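Local coordinates for conserved domain protein (Bacillus anthracis, PDB 3FBQ) that is of unknown function but is built from two beta-rich regions, probably of E-set (immunoglobulin-like) type, and assembles with two further copies of itself, at residues 40-45 with 117-122; 54-59 with 74-79; 124-127 with 132-135; 154-159 with 163-168; 176-181 with 238-243. One frame throughout, in Å; residues are numbered along the deposited sequence.

Contact 1 (40-45 with 117-122)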
# COMPACT_ATOMS: atom_id res chain seq x y z
N VAL A 40 -0.89 0.37 18.24
CA VAL A 40 -2.07 -0.13 17.56
C VAL A 40 -2.30 -1.68 17.67
O VAL A 40 -1.53 -2.51 17.15
CB VAL A 40 -2.04 0.36 16.04
CG1 VAL A 40 -3.34 0.03 15.27
CG2 VAL A 40 -1.72 1.85 15.97
N LYS A 41 -3.40 -2.05 18.31
CA LYS A 41 -3.81 -3.43 18.48
C LYS A 41 -4.82 -3.72 17.41
O LYS A 41 -5.88 -3.09 17.42
CB LYS A 41 -4.44 -3.55 19.87
CG LYS A 41 -4.56 -4.97 20.41
CD LYS A 41 -5.01 -5.07 21.87
CE LYS A 41 -5.39 -6.53 22.15
NZ LYS A 41 -6.22 -6.83 23.38
N VAL A 42 -4.51 -4.61 16.46
CA VAL A 42 -5.51 -5.12 15.49
C VAL A 42 -5.93 -6.56 15.87
O VAL A 42 -5.06 -7.40 16.05
CB VAL A 42 -5.00 -5.16 14.05
CG1 VAL A 42 -6.11 -5.73 13.07
CG2 VAL A 42 -4.50 -3.74 13.59
N THR A 43 -7.26 -6.80 16.02
CA THR A 43 -7.87 -8.08 16.27
C THR A 43 -8.70 -8.50 15.09
O THR A 43 -9.40 -7.69 14.49
CB THR A 43 -8.80 -7.98 17.42
OG1 THR A 43 -8.00 -7.53 18.50
CG2 THR A 43 -9.41 -9.39 17.85
N ILE A 44 -8.62 -9.78 14.75
CA ILE A 44 -9.41 -10.33 13.65
C ILE A 44 -10.48 -11.28 14.17
O ILE A 44 -10.21 -12.45 14.44
CB ILE A 44 -8.53 -11.06 12.63
CG1 ILE A 44 -8.39 -10.23 11.35
CG2 ILE A 44 -9.11 -12.44 12.32
CD1 ILE A 44 -8.39 -11.06 10.08
N ASN A 45 -11.71 -10.78 14.30
CA ASN A 45 -12.70 -11.39 15.18
C ASN A 45 -13.37 -12.60 14.53
O ASN A 45 -12.89 -13.73 14.65
CB ASN A 45 -13.75 -10.37 15.60
CG ASN A 45 -13.21 -9.34 16.57
OD1 ASN A 45 -12.94 -9.65 17.73
ND2 ASN A 45 -13.05 -8.11 16.10
N PHE A 117 -5.45 -17.48 3.55
CA PHE A 117 -5.31 -16.06 3.21
C PHE A 117 -4.26 -15.36 4.06
O PHE A 117 -3.87 -15.94 5.08
CB PHE A 117 -6.66 -15.38 3.31
CG PHE A 117 -7.18 -15.39 4.67
CD1 PHE A 117 -6.94 -14.33 5.51
CD2 PHE A 117 -7.86 -16.53 5.16
CE1 PHE A 117 -7.42 -14.33 6.82
CE2 PHE A 117 -8.37 -16.56 6.49
CZ PHE A 117 -8.16 -15.44 7.31
N ARG A 118 -3.81 -14.17 3.65
CA ARG A 118 -2.93 -13.38 4.54
C ARG A 118 -3.48 -12.01 4.59
O ARG A 118 -3.74 -11.37 3.55
CB ARG A 118 -1.43 -13.33 4.14
CG ARG A 118 -0.95 -14.63 3.46
CD ARG A 118 0.37 -15.28 3.92
NE ARG A 118 1.56 -14.51 3.58
CZ ARG A 118 2.84 -14.92 3.65
NH1 ARG A 118 3.16 -16.17 4.03
NH2 ARG A 118 3.82 -14.07 3.32
N TRP A 119 -3.65 -11.54 5.81
CA TRP A 119 -4.00 -10.14 6.03
C TRP A 119 -2.75 -9.37 6.45
O TRP A 119 -2.25 -9.53 7.55
CB TRP A 119 -5.12 -10.03 7.08
CG TRP A 119 -5.79 -8.72 7.03
CD1 TRP A 119 -5.89 -7.90 5.95
CD2 TRP A 119 -6.45 -8.06 8.11
NE1 TRP A 119 -6.59 -6.76 6.28
CE2 TRP A 119 -6.93 -6.81 7.60
CE3 TRP A 119 -6.69 -8.38 9.46
CZ2 TRP A 119 -7.64 -5.91 8.38
CZ3 TRP A 119 -7.42 -7.50 10.23
CH2 TRP A 119 -7.88 -6.27 9.70
N ASN A 120 -2.24 -8.55 5.56
CA ASN A 120 -0.93 -7.92 5.79
C ASN A 120 -1.11 -6.40 5.86
O ASN A 120 -1.33 -5.76 4.81
CB ASN A 120 0.13 -8.28 4.69
CG ASN A 120 0.45 -9.80 4.62
OD1 ASN A 120 0.54 -10.50 5.64
ND2 ASN A 120 0.61 -10.30 3.40
N ILE A 121 -1.03 -5.83 7.08
CA ILE A 121 -1.29 -4.40 7.19
C ILE A 121 -0.02 -3.67 7.29
O ILE A 121 0.84 -4.05 8.07
CB ILE A 121 -2.14 -4.06 8.37
CG1 ILE A 121 -3.52 -4.64 8.10
CG2 ILE A 121 -2.19 -2.46 8.60
CD1 ILE A 121 -4.30 -4.87 9.39
N GLU A 122 0.14 -2.64 6.48
CA GLU A 122 1.43 -1.96 6.55
C GLU A 122 1.32 -0.55 7.11
O GLU A 122 2.29 0.15 7.15
CB GLU A 122 2.13 -1.91 5.22
CG GLU A 122 1.61 -2.86 4.18
CD GLU A 122 2.03 -2.39 2.76
OE1 GLU A 122 2.83 -3.18 2.16
OE2 GLU A 122 1.61 -1.24 2.28
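Val42 and Trp119 approach from opposite directions, so a methyl of the valine ends up against the six-membered part of the indole. The touching atom is Val42 CG1, which lies 3.6 Å from Trp119 CZ3 and 3.8 Å from Trp119 CH2. Its approach to the ring plane is oblique. The indole extends this far because Trp119 CG is anti to its backbone N (chi1 -162°), which sends the long side chain across the gap between the strands. On one face of that ring lies Ile121 CD1, 3.6 Å above the Trp119 ring plane and offset toward the rim. The same methyl also faces Val42 CG1 at 4.2 Å, and the three side chains thus form a compact apolar cluster. Ile44 lies against the CE3-CZ3 side of Trp119 with its CG1 and CD1, again obliquely, but the modelled carbons there are too close for their separations to be trusted. The strands run nearly antiparallel, at 161°, and their axes come no closer than 10.9 Å. That spacing is too wide for backbone pairing, and it identifies side-chain packing between two sheets, as in a beta sandwich. Strand 40-49 lies between strands 29-37 and 53-62 in a five-stranded sheet, while strand 114-126 is the middle strand of a three-stranded one. Tyr58 brings a second ring to Trp119 from strand 53-62, Leu76 packs on it from strand 71-78, and Trp137 of strand 131-144 covers both Val42 and Ile121.

Contact 2 (54-59 with 74-79)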
# COMPACT_ATOMS: atom_id res chain seq x y z
N LEU A 54 -14.67 -14.67 1.26
CA LEU A 54 -14.17 -14.80 2.61
C LEU A 54 -14.43 -13.47 3.30
O LEU A 54 -14.11 -12.42 2.74
CB LEU A 54 -12.71 -15.09 2.57
CG LEU A 54 -11.95 -14.83 3.86
CD1 LEU A 54 -12.08 -15.96 4.92
CD2 LEU A 54 -10.46 -14.54 3.50
N SER A 55 -15.09 -13.51 4.44
CA SER A 55 -15.44 -12.27 5.08
C SER A 55 -14.88 -12.38 6.45
O SER A 55 -14.88 -13.44 7.09
CB SER A 55 -16.94 -11.97 5.10
OG SER A 55 -17.63 -12.63 4.03
N ILE A 56 -14.35 -11.25 6.86
CA ILE A 56 -13.60 -11.14 8.07
C ILE A 56 -14.01 -9.88 8.82
O ILE A 56 -14.33 -8.83 8.22
CB ILE A 56 -12.15 -11.09 7.64
CG1 ILE A 56 -11.52 -12.36 8.06
CG2 ILE A 56 -11.38 -9.71 7.95
CD1 ILE A 56 -10.11 -12.31 7.71
N THR A 57 -13.95 -10.00 10.14
CA THR A 57 -14.43 -8.99 11.03
C THR A 57 -13.26 -8.61 11.93
O THR A 57 -12.45 -9.49 12.31
CB THR A 57 -15.64 -9.60 11.72
OG1 THR A 57 -16.83 -9.09 11.07
CG2 THR A 57 -15.69 -9.30 13.12
N TYR A 58 -13.09 -7.33 12.23
CA TYR A 58 -11.94 -6.97 13.01
C TYR A 58 -12.19 -5.78 13.87
O TYR A 58 -13.13 -5.03 13.64
CB TYR A 58 -10.74 -6.69 12.11
CG TYR A 58 -10.95 -5.47 11.25
CD1 TYR A 58 -11.49 -5.58 9.94
CD2 TYR A 58 -10.65 -4.20 11.75
CE1 TYR A 58 -11.71 -4.50 9.19
CE2 TYR A 58 -10.88 -3.07 10.99
CZ TYR A 58 -11.39 -3.23 9.70
OH TYR A 58 -11.61 -2.10 8.96
N SER A 59 -11.31 -5.60 14.85
CA SER A 59 -11.23 -4.36 15.62
C SER A 59 -9.91 -3.70 15.47
O SER A 59 -8.92 -4.32 15.13
CB SER A 59 -11.45 -4.63 17.09
OG SER A 59 -12.32 -5.73 17.14
N GLY A 74 -2.58 -1.92 3.17
CA GLY A 74 -2.22 -3.32 3.10
C GLY A 74 -3.33 -4.09 2.40
O GLY A 74 -4.01 -3.55 1.60
N GLY A 75 -3.55 -5.37 2.67
CA GLY A 75 -4.51 -6.10 1.87
C GLY A 75 -4.81 -7.46 2.41
O GLY A 75 -3.99 -8.08 3.04
N LEU A 76 -6.02 -7.91 2.17
CA LEU A 76 -6.38 -9.24 2.51
C LEU A 76 -6.12 -9.96 1.19
O LEU A 76 -6.56 -9.48 0.15
CB LEU A 76 -7.85 -9.29 2.90
CG LEU A 76 -8.37 -10.64 3.38
CD1 LEU A 76 -7.57 -11.14 4.58
CD2 LEU A 76 -9.92 -10.66 3.67
N ASP A 77 -5.40 -11.08 1.21
CA ASP A 77 -5.03 -11.78 -0.00
C ASP A 77 -5.26 -13.25 0.11
O ASP A 77 -4.84 -13.90 1.07
CB ASP A 77 -3.57 -11.57 -0.27
CG ASP A 77 -3.26 -10.13 -0.66
OD1 ASP A 77 -3.91 -9.63 -1.62
OD2 ASP A 77 -2.38 -9.50 -0.02
N ILE A 78 -5.96 -13.79 -0.87
CA ILE A 78 -6.15 -15.21 -0.93
C ILE A 78 -5.02 -15.86 -1.78
O ILE A 78 -4.78 -15.49 -2.93
CB ILE A 78 -7.51 -15.47 -1.55
CG1 ILE A 78 -8.55 -14.94 -0.61
CG2 ILE A 78 -7.73 -16.97 -1.85
CD1 ILE A 78 -9.96 -14.95 -1.16
N MET A 79 -4.33 -16.82 -1.20
CA MET A 79 -3.40 -17.65 -1.93
C MET A 79 -4.14 -18.38 -3.04
O MET A 79 -5.26 -18.91 -2.80
CB MET A 79 -2.79 -18.61 -0.95
CG MET A 79 -2.01 -17.89 0.24
SD MET A 79 -1.05 -16.30 -0.12
CE MET A 79 -2.23 -15.03 0.36
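Leu76 places its forked end between Leu54 and Ile56, and each of its methyls serves a different partner. The tighter branch is Leu76 CD2, 3.9 Å from Leu54 CD2, where the two leucine side chains pass each other at a slant. The other branch, Leu76 CD1, meets Ile56 CD1 tip to tip at 4.2 Å. Both leucines direct CG anti to the backbone N, Leu76 at chi1 -176° and Leu54 at chi1 162°, which carries their methyl forks into the space between the strands. The alpha carbons of Leu54 and Ile78 are 8.8 Å apart and those of Ile56 and Leu76 9.3 Å, a separation set by side chains rather than by backbone pairing.

Packing thins toward Ile78, which is partly exposed: its CG1 comes only to 4.5 Å from Leu54 CD2. Asp77 points away from strand 53-62 and makes a weak hydrogen bond to His136 of the third subunit. Inward, Phe117 of strand 114-126 packs on Leu54, Ile56 and Leu76, and Val102 and Thr104 of strand 97-106 also touch Leu76.

Every cross-segment contact joins carbon to carbon, so between these two segments the contact rests on shape fit and burial of apolar surface, 178 Å² in all, without directional bonds.

Contact 3 (124-127 with 132-135)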
# COMPACT_ATOMS: atom_id res chain seq x y z
N ILE A 124 -1.61 2.60 9.03
CA ILE A 124 -2.90 3.21 9.30
C ILE A 124 -2.71 4.66 9.01
O ILE A 124 -1.94 5.34 9.70
CB ILE A 124 -3.25 3.14 10.79
CG1 ILE A 124 -3.06 1.70 11.27
CG2 ILE A 124 -4.67 3.54 10.99
CD1 ILE A 124 -3.98 0.68 10.55
N GLU A 125 -3.36 5.14 7.98
CA GLU A 125 -3.32 6.57 7.74
C GLU A 125 -4.41 7.12 8.60
O GLU A 125 -5.41 6.45 8.82
CB GLU A 125 -3.73 6.89 6.35
CG GLU A 125 -2.69 6.86 5.34
CD GLU A 125 -3.05 7.85 4.27
OE1 GLU A 125 -3.73 7.44 3.32
OE2 GLU A 125 -2.78 9.06 4.42
N ILE A 126 -4.19 8.33 9.07
CA ILE A 126 -5.13 9.09 9.86
C ILE A 126 -5.22 10.37 9.07
O ILE A 126 -4.46 11.36 9.27
CB ILE A 126 -4.59 9.42 11.25
CG1 ILE A 126 -4.28 8.13 12.03
CG2 ILE A 126 -5.58 10.30 11.95
CD1 ILE A 126 -3.00 8.18 12.85
N PRO A 127 -6.14 10.35 8.11
CA PRO A 127 -6.19 11.54 7.29
C PRO A 127 -6.53 12.76 8.17
O PRO A 127 -5.97 13.83 7.94
CB PRO A 127 -7.26 11.20 6.27
CG PRO A 127 -7.24 9.69 6.20
CD PRO A 127 -7.03 9.29 7.63
N SER A 132 0.35 8.95 9.32
CA SER A 132 0.05 7.52 9.29
C SER A 132 0.82 6.95 10.44
O SER A 132 1.75 7.60 10.90
CB SER A 132 0.52 6.88 8.01
OG SER A 132 1.91 7.13 7.86
N ILE A 133 0.38 5.78 10.91
CA ILE A 133 1.16 4.97 11.80
C ILE A 133 1.79 3.85 10.96
O ILE A 133 1.09 3.00 10.40
CB ILE A 133 0.33 4.42 12.98
CG1 ILE A 133 -0.12 5.51 13.93
CG2 ILE A 133 1.14 3.44 13.81
CD1 ILE A 133 -1.45 5.20 14.47
N GLN A 134 3.11 3.89 10.85
CA GLN A 134 3.84 2.86 10.13
C GLN A 134 4.01 1.58 10.94
O GLN A 134 4.12 1.62 12.15
CB GLN A 134 5.21 3.43 9.78
CG GLN A 134 5.11 4.61 8.81
CD GLN A 134 4.93 4.21 7.35
OE1 GLN A 134 3.84 4.39 6.74
NE2 GLN A 134 6.02 3.68 6.75
N GLY A 135 3.98 0.43 10.30
CA GLY A 135 4.41 -0.79 10.96
C GLY A 135 3.93 -1.98 10.18
O GLY A 135 3.54 -1.88 9.01
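Ile124 and Ile133 grip each other through both of their backbone polar groups. Ile133 N donates to Ile124 O at 2.7 Å and Ile124 N to Ile133 O at 3.1 Å, each with an angle of 158° at the hydrogen, which defines an antiparallel hydrogen-bonded pair. One residue along, Glu125 and Ser132 form the adjoining non-hydrogen-bonded pair, and their side chains share a face, with Glu125 CG 4.2 Å from Ser132 CB. On the opposite face the isoleucines pack: Ile126 CD1 meets Ile133 CD1 at 3.7 Å. Both of these isoleucines hold CG1 beside the backbone N (chi1 -61° in Ile126), and the two side chains cross obliquely.

Farther out, Gln64 touches Ile126 and Ile133, while Leu66 and Ile72 back Ile124. The Glu125 face is turned to the trimer: its carboxylate lies close to Glu125 of the second and of the third subunit, a gathering of like charges that would probably favour uptake of a proton. Gln134 and Gly135 pair antiparallel with a strand of the second subunit, carrying the sheet across the interface. Locally the arrangement is the end of a beta hairpin formed by strands 114-126 and 131-144.

Contact 4 (154-159 with 163-168)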
# COMPACT_ATOMS: atom_id res chain seq x y z
N GLY A 154 -29.38 -21.81 -16.46
CA GLY A 154 -29.37 -20.95 -17.64
C GLY A 154 -30.62 -20.11 -17.56
O GLY A 154 -31.34 -20.16 -16.55
N GLY A 155 -30.92 -19.34 -18.59
CA GLY A 155 -32.04 -18.43 -18.50
C GLY A 155 -31.48 -17.07 -18.79
O GLY A 155 -30.33 -16.82 -18.48
N SER A 156 -32.29 -16.21 -19.39
CA SER A 156 -31.83 -14.95 -19.90
C SER A 156 -33.02 -14.07 -20.30
O SER A 156 -34.10 -14.59 -20.47
CB SER A 156 -30.92 -15.20 -21.10
OG SER A 156 -31.68 -15.22 -22.31
N SER A 157 -32.80 -12.77 -20.44
CA SER A 157 -33.66 -11.93 -21.27
C SER A 157 -32.84 -10.87 -22.01
O SER A 157 -31.88 -10.33 -21.47
CB SER A 157 -34.74 -11.26 -20.41
OG SER A 157 -34.83 -11.87 -19.14
N GLU A 158 -33.24 -10.58 -23.24
CA GLU A 158 -32.60 -9.54 -24.03
C GLU A 158 -33.43 -8.26 -24.04
O GLU A 158 -34.54 -8.23 -23.50
CB GLU A 158 -32.36 -10.02 -25.46
CG GLU A 158 -31.15 -9.41 -26.13
CD GLU A 158 -30.88 -10.00 -27.50
OE1 GLU A 158 -30.22 -11.06 -27.58
OE2 GLU A 158 -31.32 -9.40 -28.51
N LYS A 159 -32.89 -7.24 -24.66
CA LYS A 159 -33.67 -6.12 -25.09
C LYS A 159 -32.68 -5.31 -25.88
O LYS A 159 -32.23 -5.70 -26.94
CB LYS A 159 -34.13 -5.30 -23.90
CG LYS A 159 -35.56 -4.88 -23.94
CD LYS A 159 -35.76 -3.60 -23.19
CE LYS A 159 -37.23 -3.33 -22.92
NZ LYS A 159 -37.45 -2.18 -21.99
N LYS A 163 -28.22 -7.81 -22.56
CA LYS A 163 -28.92 -9.05 -22.36
C LYS A 163 -28.29 -9.78 -21.21
O LYS A 163 -27.09 -9.78 -21.12
CB LYS A 163 -28.79 -9.87 -23.61
CG LYS A 163 -27.94 -11.06 -23.45
CD LYS A 163 -28.80 -12.28 -23.40
CE LYS A 163 -28.65 -13.10 -24.63
NZ LYS A 163 -28.15 -14.45 -24.36
N ALA A 164 -29.08 -10.38 -20.32
CA ALA A 164 -28.50 -10.86 -19.04
C ALA A 164 -28.57 -12.37 -18.93
O ALA A 164 -29.64 -12.94 -19.06
CB ALA A 164 -29.18 -10.20 -17.87
N ASN A 165 -27.44 -13.05 -18.72
CA ASN A 165 -27.47 -14.51 -18.61
C ASN A 165 -27.17 -15.06 -17.25
O ASN A 165 -26.09 -14.81 -16.71
CB ASN A 165 -26.48 -15.13 -19.58
CG ASN A 165 -26.59 -14.53 -20.93
OD1 ASN A 165 -27.51 -14.84 -21.69
ND2 ASN A 165 -25.66 -13.61 -21.24
N MET A 166 -28.10 -15.83 -16.72
CA MET A 166 -27.85 -16.52 -15.47
C MET A 166 -26.74 -17.55 -15.73
O MET A 166 -26.47 -17.92 -16.89
CB MET A 166 -29.17 -17.16 -14.99
CG MET A 166 -30.28 -16.16 -14.42
SD MET A 166 -29.66 -14.79 -13.32
CE MET A 166 -29.25 -13.52 -14.52
N GLU A 167 -26.04 -18.00 -14.70
CA GLU A 167 -24.97 -18.99 -14.90
C GLU A 167 -25.03 -20.05 -13.80
O GLU A 167 -24.96 -21.27 -14.04
CB GLU A 167 -23.58 -18.34 -14.83
CG GLU A 167 -22.92 -17.79 -16.14
CD GLU A 167 -21.62 -16.96 -15.82
OE1 GLU A 167 -20.97 -16.35 -16.74
OE2 GLU A 167 -21.25 -16.89 -14.63
N LYS A 168 -25.16 -19.58 -12.57
CA LYS A 168 -25.07 -20.49 -11.46
C LYS A 168 -25.81 -20.00 -10.25
O LYS A 168 -25.98 -18.80 -10.07
CB LYS A 168 -23.61 -20.68 -11.09
CG LYS A 168 -23.37 -22.09 -10.65
CD LYS A 168 -22.15 -22.20 -9.77
CE LYS A 168 -20.84 -21.92 -10.53
NZ LYS A 168 -20.88 -22.57 -11.88
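Lys163 lays the start of its side chain over that of Glu158, its CB 3.5 Å from Glu158 CG, with the two chains slanting past each other. Their charged ends do not meet, since Glu158 OE1 and Lys163 NZ remain 5.1 Å apart. The lysine chain instead bends at each of its later torsions and curls back over its own strand, where NZ donates to Asn165 OD1 at 2.8 Å. That bond lies in the amide carbonyl plane, on a lone pair, with a C=O...N angle of 137°. Asn165 OD1 also lies 3.5 Å from Ser156 CB.

Backbone bonds join the two strands as a beta hairpin, strands 149-157 and 162-171. Ala164 N binds Ser157 O at 3.0 Å and Met166 N binds Gly155 O, also at 3.0 Å, but the bond from Ser157 N to Ala164 O is weak at 3.5 Å. The 154-159 side is accordingly only loosely formed as a strand. Met166 sets its CB 3.7 Å from Gly155 O, then turns its bent chain away, toward Ile286 and Ile288 of strand 281-289.

Beyond Met166, Glu167 and Lys168 both oppose Tyr179 of the next strand, a classic beta bulge. Asn181 on that strand receives a bond from Asn165 ND2 on its OD1, and Glu167 OE2 forms a salt bridge with Arg225.

Contact 5 (176-181 with 238-243)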
# COMPACT_ATOMS: atom_id res chain seq x y z
N PHE A 176 -27.03 -16.98 -0.08
CA PHE A 176 -27.01 -17.65 -1.40
C PHE A 176 -26.45 -16.76 -2.48
O PHE A 176 -26.60 -15.55 -2.41
CB PHE A 176 -28.39 -18.21 -1.77
CG PHE A 176 -29.36 -17.18 -2.31
CD1 PHE A 176 -30.38 -16.69 -1.50
CD2 PHE A 176 -29.28 -16.74 -3.61
CE1 PHE A 176 -31.32 -15.77 -1.99
CE2 PHE A 176 -30.17 -15.79 -4.08
CZ PHE A 176 -31.22 -15.33 -3.28
N ILE A 177 -25.85 -17.33 -3.52
CA ILE A 177 -25.13 -16.53 -4.58
C ILE A 177 -25.67 -16.68 -5.98
O ILE A 177 -25.87 -17.77 -6.45
CB ILE A 177 -23.66 -16.93 -4.64
CG1 ILE A 177 -23.00 -16.80 -3.25
CG2 ILE A 177 -22.93 -16.10 -5.68
CD1 ILE A 177 -21.67 -17.46 -3.21
N LEU A 178 -25.90 -15.57 -6.66
CA LEU A 178 -26.23 -15.64 -8.11
C LEU A 178 -25.05 -15.27 -9.02
O LEU A 178 -24.57 -14.14 -8.99
CB LEU A 178 -27.46 -14.79 -8.45
CG LEU A 178 -28.75 -15.16 -7.71
CD1 LEU A 178 -29.83 -14.20 -8.11
CD2 LEU A 178 -29.24 -16.59 -7.86
N TYR A 179 -24.59 -16.22 -9.82
CA TYR A 179 -23.59 -15.94 -10.80
C TYR A 179 -24.22 -15.65 -12.15
O TYR A 179 -25.08 -16.37 -12.64
CB TYR A 179 -22.76 -17.16 -11.00
CG TYR A 179 -21.98 -17.57 -9.81
CD1 TYR A 179 -20.66 -17.10 -9.62
CD2 TYR A 179 -22.51 -18.51 -8.88
CE1 TYR A 179 -19.91 -17.51 -8.57
CE2 TYR A 179 -21.74 -18.95 -7.79
CZ TYR A 179 -20.44 -18.44 -7.65
OH TYR A 179 -19.68 -18.85 -6.59
N TYR A 180 -23.73 -14.63 -12.79
CA TYR A 180 -24.29 -14.29 -14.07
C TYR A 180 -23.41 -13.27 -14.85
O TYR A 180 -22.33 -12.87 -14.38
CB TYR A 180 -25.67 -13.74 -13.81
CG TYR A 180 -25.61 -12.40 -13.15
CD1 TYR A 180 -25.42 -12.28 -11.76
CD2 TYR A 180 -25.72 -11.22 -13.92
CE1 TYR A 180 -25.34 -11.00 -11.17
CE2 TYR A 180 -25.65 -9.95 -13.33
CZ TYR A 180 -25.46 -9.85 -11.98
OH TYR A 180 -25.43 -8.60 -11.45
N ASN A 181 -23.87 -12.87 -16.04
CA ASN A 181 -23.08 -11.96 -16.92
C ASN A 181 -23.95 -11.18 -17.84
O ASN A 181 -25.05 -11.60 -18.13
CB ASN A 181 -22.03 -12.68 -17.75
CG ASN A 181 -22.61 -13.76 -18.59
OD1 ASN A 181 -23.44 -13.55 -19.49
ND2 ASN A 181 -22.17 -14.95 -18.31
N THR A 238 -39.85 -22.04 -3.88
CA THR A 238 -39.70 -22.98 -5.00
C THR A 238 -38.94 -22.36 -6.17
O THR A 238 -38.24 -23.05 -6.91
CB THR A 238 -41.10 -23.33 -5.55
OG1 THR A 238 -41.85 -24.00 -4.53
CG2 THR A 238 -40.99 -24.20 -6.80
N LYS A 239 -39.10 -21.05 -6.36
CA LYS A 239 -38.63 -20.40 -7.55
C LYS A 239 -38.16 -19.00 -7.18
O LYS A 239 -38.80 -18.35 -6.32
CB LYS A 239 -39.76 -20.31 -8.58
CG LYS A 239 -40.07 -21.61 -9.33
CD LYS A 239 -41.12 -21.37 -10.40
CE LYS A 239 -42.36 -20.71 -9.75
NZ LYS A 239 -43.10 -19.66 -10.60
N LEU A 240 -37.09 -18.54 -7.83
CA LEU A 240 -36.63 -17.14 -7.74
C LEU A 240 -37.06 -16.37 -8.97
O LEU A 240 -36.91 -16.84 -10.11
CB LEU A 240 -35.10 -17.03 -7.60
CG LEU A 240 -34.56 -17.56 -6.27
CD1 LEU A 240 -33.04 -17.81 -6.27
CD2 LEU A 240 -34.96 -16.65 -5.11
N ILE A 241 -37.58 -15.16 -8.74
CA ILE A 241 -37.95 -14.27 -9.83
C ILE A 241 -36.95 -13.13 -9.82
O ILE A 241 -36.84 -12.36 -8.83
CB ILE A 241 -39.46 -13.80 -9.78
CG1 ILE A 241 -40.41 -15.00 -9.81
CG2 ILE A 241 -39.79 -12.92 -10.98
CD1 ILE A 241 -40.85 -15.49 -8.43
N VAL A 242 -36.19 -13.06 -10.90
CA VAL A 242 -35.04 -12.17 -10.98
C VAL A 242 -35.32 -11.06 -11.97
O VAL A 242 -35.58 -11.32 -13.16
CB VAL A 242 -33.76 -12.93 -11.46
CG1 VAL A 242 -32.57 -11.94 -11.60
CG2 VAL A 242 -33.37 -14.07 -10.52
N THR A 243 -35.24 -9.82 -11.52
CA THR A 243 -35.37 -8.75 -12.51
C THR A 243 -34.02 -8.00 -12.73
O THR A 243 -33.44 -7.43 -11.77
CB THR A 243 -36.59 -7.80 -12.24
OG1 THR A 243 -36.13 -6.54 -11.74
CG2 THR A 243 -37.62 -8.39 -11.24
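With chi1 80°, Phe176 sets CG between its backbone N and carbonyl carbon, and with chi1 -68° Leu240 sets CG anti to its carbonyl carbon; from these starts the two side chains approach from opposite directions. Leu240 CD1 comes to 4.1 Å from Phe176 CE2, meeting the ring obliquely. The same methyl lies 4.3 Å from Leu178 CD2, while the other branch, Leu178 CD1, faces Val242 CG2, also at 4.3 Å. Leu178 therefore divides its fork between two partners, and its CG sits in the plane of the Phe176 ring at its edge, so the two residues of strand 176-181 present a joined apolar surface.

The short strands run at 46° to each other with axes 11.7 Å apart at closest, a spacing that marks packing across the interior and not pairing within a sheet. Strands 175-184 and 239-247 thus face each other across an apolar interior, consistent with the two layers of an E-set-like beta sandwich. Strand 175-184 is flanked by 162-171 and 224-231, the latter placing Phe230 nearly parallel to the Phe176 ring. Strand 239-247 lies between 196-203 and 281-289; Val201 of the former touches both Leu178 and Leu240, and Ile288 of the latter packs on Val242.

Contacts 1, 2 and 3 share the N-terminal beta sandwich, and contacts 4 and 5 the C-terminal beta region on the opposite side of the chain's centre. Contact 2 is nested in the loop closed by contact 1, their centres 8 Å apart; both join the five-stranded to the three-stranded sheet and meet where strands 40-49 and 53-62 lie side by side, as at Asn45 N and Thr57 O, a probable hydrogen bond. Contact 3 follows on strand 114-126, its centre 14 Å from that of contact 1, within the three-stranded sheet and near the other subunits. Contacts 4 and 5, centres 10 Å apart, use neighbouring strands 162-171 and 175-184. Contacts 1 and 4 are about 40 Å apart, centre to centre, consistent with two separately packed beta regions.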